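Local coordinates for protein manganese-dependent inorganic pyrophosphatase (Methanocaldococcus jannaschii, PDB 2EB0) that hydrolyses diphosphate to two phosphates, using two manganese ions per subunit as a family II inorganic pyrophosphatase, at residues Lys211-Val223 / Glu244-Met257. Numbering follows the deposited sequence.
Sequences KKVGIGQVEVIDV and EGYDLIVFLITDIM
Gln217 and Thr254 make the side-chain hydrogen bond of this strand pair: NE2 of Gln217 donates to OG1 of Thr254 over 2.7 Å, with OG1 lying in the amide plane. With CG anti to the backbone N (chi1 173°) and the rest of the chain extended, the amide reaches across the sheet surface. The same NE2 also donates to Met291 O, while Thr254 OG1 bonds to Ser261, so NE2 and OG1 each make two hydrogen bonds. Between the backbones runs a parallel ladder, from Gly214 N to Leu248 O at one end to Ile256 N to Val220 O at the other, including Val218 N to Leu252 O at 2.8 Å and Thr254 N to Val218 O at 2.7 Å. At the start of the pair, Lys212 O takes a short bond from Asp247 N and a weak one from Leu248 N.

The Lys212 chain runs extended over one face of the Tyr246 ring and bends only at its end, where NZ turns off: CE sits 3.5 Å from the ring centroid, a CH-pi contact, and NZ adds a cation-pi contact at 4.2 Å. A water joins that NZ to Glu244 OE2, which also pairs with Lys240. Ile249 CD1 rests toward the rim of the opposite face, while the tyrosine OH bonds to Asn205. With only an alanine at Tyr246, the Lys212 chain is likely to lose the ring face beneath it, and a gap to open beside Gly214, whose backbone N lies at the ring edge. Farther along, Phe251 lies across Gly216, and its CE2 meets Val218 CG1 at 3.7 Å.

The helical connection, largely helix 230-243, makes this a beta-alpha-beta crossover in the DHHA2 domain. That helix packs against Tyr246 and Phe251, whereas helix 293-306 touches Val213, Leu248 and Leu252; strands 204-208 and 260-267 flank the pair, both antiparallel to it.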
loop_
_atom_site.group_PDB
_atom_site.type_symbol
_atom_site.label_atom_id
_atom_site.label_comp_id
_atom_site.label_asym_id
_atom_site.label_seq_id
_atom_site.Cartn_x
_atom_site.Cartn_y
_atom_site.Cartn_z
ATOM N N LYS B 211 3.720 -12.815 -15.643
ATOM C CA LYS B 211 4.341 -14.137 -15.551
ATOM C C LYS B 211 4.176 -14.816 -14.194
ATOM O O LYS B 211 4.316 -14.191 -13.138
ATOM C CB LYS B 211 5.829 -14.047 -15.886
ATOM C CG LYS B 211 6.128 -13.467 -17.259
ATOM C CD LYS B 211 5.562 -14.327 -18.376
ATOM C CE LYS B 211 5.996 -13.805 -19.730
ATOM N NZ LYS B 211 7.479 -13.857 -19.874
ATOM N N LYS B 212 3.882 -16.109 -14.237
ATOM C CA LYS B 212 3.704 -16.893 -13.030
ATOM C C LYS B 212 5.067 -17.353 -12.531
ATOM O O LYS B 212 5.736 -18.161 -13.179
ATOM C CB LYS B 212 2.812 -18.103 -13.326
ATOM C CG LYS B 212 2.532 -19.009 -12.135
ATOM C CD LYS B 212 1.612 -20.160 -12.547
ATOM C CE LYS B 212 1.364 -21.138 -11.410
ATOM N NZ LYS B 212 0.641 -20.517 -10.273
ATOM N N VAL B 213 5.492 -16.819 -11.389
ATOM C CA VAL B 213 6.773 -17.209 -10.814
ATOM C C VAL B 213 6.572 -17.745 -9.412
ATOM O O VAL B 213 5.712 -17.274 -8.662
ATOM C CB VAL B 213 7.776 -16.032 -10.766
ATOM C CG1 VAL B 213 9.112 -16.504 -10.182
ATOM C CG2 VAL B 213 7.997 -15.482 -12.169
ATOM N N GLY B 214 7.358 -18.759 -9.074
ATOM C CA GLY B 214 7.275 -19.353 -7.760
ATOM C C GLY B 214 8.636 -19.293 -7.101
ATOM O O GLY B 214 9.666 -19.485 -7.755
ATOM N N ILE B 215 8.649 -19.005 -5.804
ATOM C CA ILE B 215 9.903 -18.932 -5.067
ATOM C C ILE B 215 9.726 -19.664 -3.752
ATOM O O ILE B 215 9.031 -19.190 -2.855
ATOM C CB ILE B 215 10.319 -17.471 -4.793
ATOM C CG1 ILE B 215 10.302 -16.673 -6.094
ATOM C CG2 ILE B 215 11.722 -17.434 -4.194
ATOM C CD1 ILE B 215 10.601 -15.189 -5.916
ATOM N N GLY B 216 10.339 -20.837 -3.660
ATOM C CA GLY B 216 10.248 -21.637 -2.452
ATOM C C GLY B 216 11.518 -21.458 -1.653
ATOM O O GLY B 216 12.495 -20.908 -2.163
ATOM N N GLN B 217 11.523 -21.939 -0.417
ATOM C CA GLN B 217 12.691 -21.781 0.423
ATOM C C GLN B 217 12.717 -22.705 1.628
ATOM O O GLN B 217 11.681 -23.083 2.163
ATOM C CB GLN B 217 12.774 -20.327 0.904
ATOM C CG GLN B 217 13.863 -20.058 1.931
ATOM C CD GLN B 217 13.999 -18.585 2.262
ATOM O OE1 GLN B 217 13.001 -17.881 2.434
ATOM N NE2 GLN B 217 15.236 -18.113 2.367
ATOM N N VAL B 218 13.919 -23.072 2.044
ATOM C CA VAL B 218 14.084 -23.900 3.220
ATOM C C VAL B 218 15.292 -23.303 3.937
ATOM O O VAL B 218 16.261 -22.910 3.300
ATOM C CB VAL B 218 14.323 -25.385 2.857
ATOM C CG1 VAL B 218 15.584 -25.536 2.040
ATOM C CG2 VAL B 218 14.398 -26.217 4.131
ATOM N N GLU B 219 15.215 -23.211 5.258
ATOM C CA GLU B 219 16.295 -22.631 6.058
ATOM C C GLU B 219 16.824 -23.679 7.040
ATOM O O GLU B 219 16.086 -24.164 7.892
ATOM C CB GLU B 219 15.766 -21.403 6.821
ATOM C CG GLU B 219 15.128 -20.355 5.915
ATOM C CD GLU B 219 14.290 -19.319 6.664
ATOM O OE1 GLU B 219 13.334 -19.705 7.379
ATOM O OE2 GLU B 219 14.582 -18.111 6.529
ATOM N N VAL B 220 18.105 -24.021 6.925
ATOM C CA VAL B 220 18.675 -25.033 7.801
ATOM C C VAL B 220 20.031 -24.642 8.362
ATOM O O VAL B 220 20.711 -23.761 7.838
ATOM C CB VAL B 220 18.827 -26.391 7.065
ATOM C CG1 VAL B 220 17.478 -26.845 6.518
ATOM C CG2 VAL B 220 19.834 -26.255 5.925
ATOM N N ILE B 221 20.417 -25.313 9.438
ATOM C CA ILE B 221 21.695 -25.051 10.071
ATOM C C ILE B 221 22.787 -25.889 9.398
ATOM O O ILE B 221 23.931 -25.456 9.282
ATOM C CB ILE B 221 21.620 -25.363 11.576
ATOM C CG1 ILE B 221 20.540 -24.480 12.216
ATOM C CG2 ILE B 221 22.972 -25.093 12.228
ATOM C CD1 ILE B 221 20.258 -24.785 13.681
ATOM N N ASP B 222 22.416 -27.085 8.959
ATOM C CA ASP B 222 23.324 -27.990 8.262
ATOM C C ASP B 222 22.618 -28.373 6.962
ATOM O O ASP B 222 21.644 -29.126 6.977
ATOM C CB ASP B 222 23.602 -29.234 9.111
ATOM C CG ASP B 222 24.540 -30.217 8.421
ATOM O OD1 ASP B 222 25.003 -31.168 9.087
ATOM O OD2 ASP B 222 24.808 -30.045 7.212
ATOM N N VAL B 223 23.105 -27.847 5.841
ATOM C CA VAL B 223 22.477 -28.107 4.542
ATOM C C VAL B 223 22.720 -29.489 3.954
ATOM O O VAL B 223 22.008 -29.897 3.043
ATOM C CB VAL B 223 22.915 -27.060 3.478
ATOM C CG1 VAL B 223 22.604 -25.665 3.963
ATOM C CG2 VAL B 223 24.406 -27.192 3.179
ATOM N N GLU B 244 1.781 -26.748 -13.505
ATOM C CA GLU B 244 1.047 -25.627 -12.937
ATOM C C GLU B 244 1.305 -24.346 -13.729
ATOM O O GLU B 244 0.886 -23.257 -13.340
ATOM C CB GLU B 244 1.410 -25.482 -11.461
ATOM C CG GLU B 244 1.071 -26.749 -10.677
ATOM C CD GLU B 244 1.564 -26.735 -9.245
ATOM O OE1 GLU B 244 1.573 -27.815 -8.620
ATOM O OE2 GLU B 244 1.935 -25.655 -8.739
ATOM N N GLY B 245 1.988 -24.504 -14.858
ATOM C CA GLY B 245 2.274 -23.387 -15.740
ATOM C C GLY B 245 3.117 -22.246 -15.208
ATOM O O GLY B 245 2.804 -21.077 -15.438
ATOM N N TYR B 246 4.186 -22.568 -14.496
ATOM C CA TYR B 246 5.071 -21.534 -13.974
ATOM C C TYR B 246 6.039 -21.102 -15.068
ATOM O O TYR B 246 6.584 -21.938 -15.785
ATOM C CB TYR B 246 5.896 -22.055 -12.798
ATOM C CG TYR B 246 5.147 -22.197 -11.504
ATOM C CD1 TYR B 246 4.317 -23.293 -11.267
ATOM C CD2 TYR B 246 5.285 -21.240 -10.496
ATOM C CE1 TYR B 246 3.648 -23.435 -10.057
ATOM C CE2 TYR B 246 4.619 -21.374 -9.285
ATOM C CZ TYR B 246 3.805 -22.471 -9.071
ATOM O OH TYR B 246 3.163 -22.611 -7.868
ATOM N N ASP B 247 6.257 -19.800 -15.200
ATOM C CA ASP B 247 7.203 -19.328 -16.196
ATOM C C ASP B 247 8.592 -19.555 -15.610
ATOM O O ASP B 247 9.560 -19.783 -16.345
ATOM C CB ASP B 247 6.985 -17.846 -16.488
ATOM C CG ASP B 247 7.947 -17.314 -17.529
ATOM O OD1 ASP B 247 8.981 -16.721 -17.144
ATOM O OD2 ASP B 247 7.672 -17.506 -18.737
ATOM N N LEU B 248 8.669 -19.512 -14.276
ATOM C CA LEU B 248 9.928 -19.710 -13.554
ATOM C C LEU B 248 9.754 -20.099 -12.090
ATOM O O LEU B 248 8.819 -19.649 -11.409
ATOM C CB LEU B 248 10.777 -18.433 -13.599
ATOM C CG LEU B 248 11.961 -18.355 -12.621
ATOM C CD1 LEU B 248 13.084 -19.303 -13.042
ATOM C CD2 LEU B 248 12.465 -16.915 -12.566
ATOM N N ILE B 249 10.675 -20.931 -11.611
ATOM C CA ILE B 249 10.676 -21.372 -10.221
ATOM C C ILE B 249 12.100 -21.328 -9.666
ATOM O O ILE B 249 13.053 -21.783 -10.309
ATOM C CB ILE B 249 10.120 -22.812 -10.051
ATOM C CG1 ILE B 249 8.601 -22.814 -10.247
ATOM C CG2 ILE B 249 10.465 -23.340 -8.658
ATOM C CD1 ILE B 249 7.943 -24.162 -10.006
ATOM N N VAL B 250 12.223 -20.748 -8.478
ATOM C CA VAL B 250 13.494 -20.615 -7.776
ATOM C C VAL B 250 13.264 -21.172 -6.374
ATOM O O VAL B 250 12.290 -20.807 -5.712
ATOM C CB VAL B 250 13.912 -19.131 -7.656
ATOM C CG1 VAL B 250 15.167 -19.000 -6.799
ATOM C CG2 VAL B 250 14.134 -18.541 -9.037
ATOM N N PHE B 251 14.138 -22.077 -5.939
ATOM C CA PHE B 251 14.025 -22.656 -4.611
ATOM C C PHE B 251 15.298 -22.332 -3.860
ATOM O O PHE B 251 16.397 -22.704 -4.287
ATOM C CB PHE B 251 13.860 -24.163 -4.669
ATOM C CG PHE B 251 13.402 -24.757 -3.373
ATOM C CD1 PHE B 251 12.063 -24.701 -3.010
ATOM C CD2 PHE B 251 14.314 -25.339 -2.496
ATOM C CE1 PHE B 251 11.634 -25.215 -1.791
ATOM C CE2 PHE B 251 13.895 -25.854 -1.275
ATOM C CZ PHE B 251 12.550 -25.791 -0.922
ATOM N N LEU B 252 15.140 -21.646 -2.736
ATOM C CA LEU B 252 16.275 -21.233 -1.930
ATOM C C LEU B 252 16.639 -22.193 -0.807
ATOM O O LEU B 252 15.865 -22.389 0.138
ATOM C CB LEU B 252 16.001 -19.852 -1.326
ATOM C CG LEU B 252 15.611 -18.764 -2.323
ATOM C CD1 LEU B 252 15.162 -17.515 -1.576
ATOM C CD2 LEU B 252 16.775 -18.471 -3.254
ATOM N N ILE B 253 17.814 -22.806 -0.919
ATOM C CA ILE B 253 18.299 -23.681 0.140
ATOM C C ILE B 253 19.135 -22.705 0.958
ATOM O O ILE B 253 20.277 -22.427 0.619
ATOM C CB ILE B 253 19.196 -24.796 -0.396
ATOM C CG1 ILE B 253 18.387 -25.703 -1.322
ATOM C CG2 ILE B 253 19.776 -25.594 0.765
ATOM C CD1 ILE B 253 19.209 -26.820 -1.978
ATOM N N THR B 254 18.539 -22.159 2.009
ATOM C CA THR B 254 19.202 -21.164 2.844
ATOM C C THR B 254 20.052 -21.727 3.993
ATOM O O THR B 254 19.568 -22.428 4.888
ATOM C CB THR B 254 18.151 -20.165 3.384
ATOM O OG1 THR B 254 17.530 -19.504 2.273
ATOM C CG2 THR B 254 18.783 -19.127 4.294
ATOM N N ASP B 255 21.338 -21.418 3.935
ATOM C CA ASP B 255 22.284 -21.861 4.943
ATOM C C ASP B 255 22.295 -20.804 6.043
ATOM O O ASP B 255 22.912 -19.755 5.903
ATOM C CB ASP B 255 23.663 -21.994 4.310
ATOM C CG ASP B 255 24.691 -22.542 5.266
ATOM O OD1 ASP B 255 25.336 -23.548 4.898
ATOM O OD2 ASP B 255 24.856 -21.971 6.373
ATOM N N ILE B 256 21.605 -21.086 7.136
ATOM C CA ILE B 256 21.519 -20.131 8.229
ATOM C C ILE B 256 22.870 -19.666 8.760
ATOM O O ILE B 256 23.040 -18.490 9.039
ATOM C CB ILE B 256 20.656 -20.699 9.380
ATOM C CG1 ILE B 256 19.205 -20.838 8.902
ATOM C CG2 ILE B 256 20.724 -19.781 10.602
ATOM C CD1 ILE B 256 18.316 -21.616 9.839
ATOM N N MET B 257 23.838 -20.563 8.883
ATOM C CA MET B 257 25.143 -20.154 9.393
ATOM C C MET B 257 25.967 -19.349 8.383
ATOM O O MET B 257 26.559 -18.338 8.744
ATOM C CB MET B 257 25.933 -21.373 9.884
ATOM C CG MET B 257 25.213 -22.164 10.986
ATOM S SD MET B 257 24.426 -21.124 12.267
ATOM C CE MET B 257 25.854 -20.703 13.269
HETATM O O HOH W 1 8.954 -16.562 -20.613
HETATM O O HOH W 2 0.509 -23.174 -8.825
HETATM O O HOH W 3 25.575 -25.823 6.095
#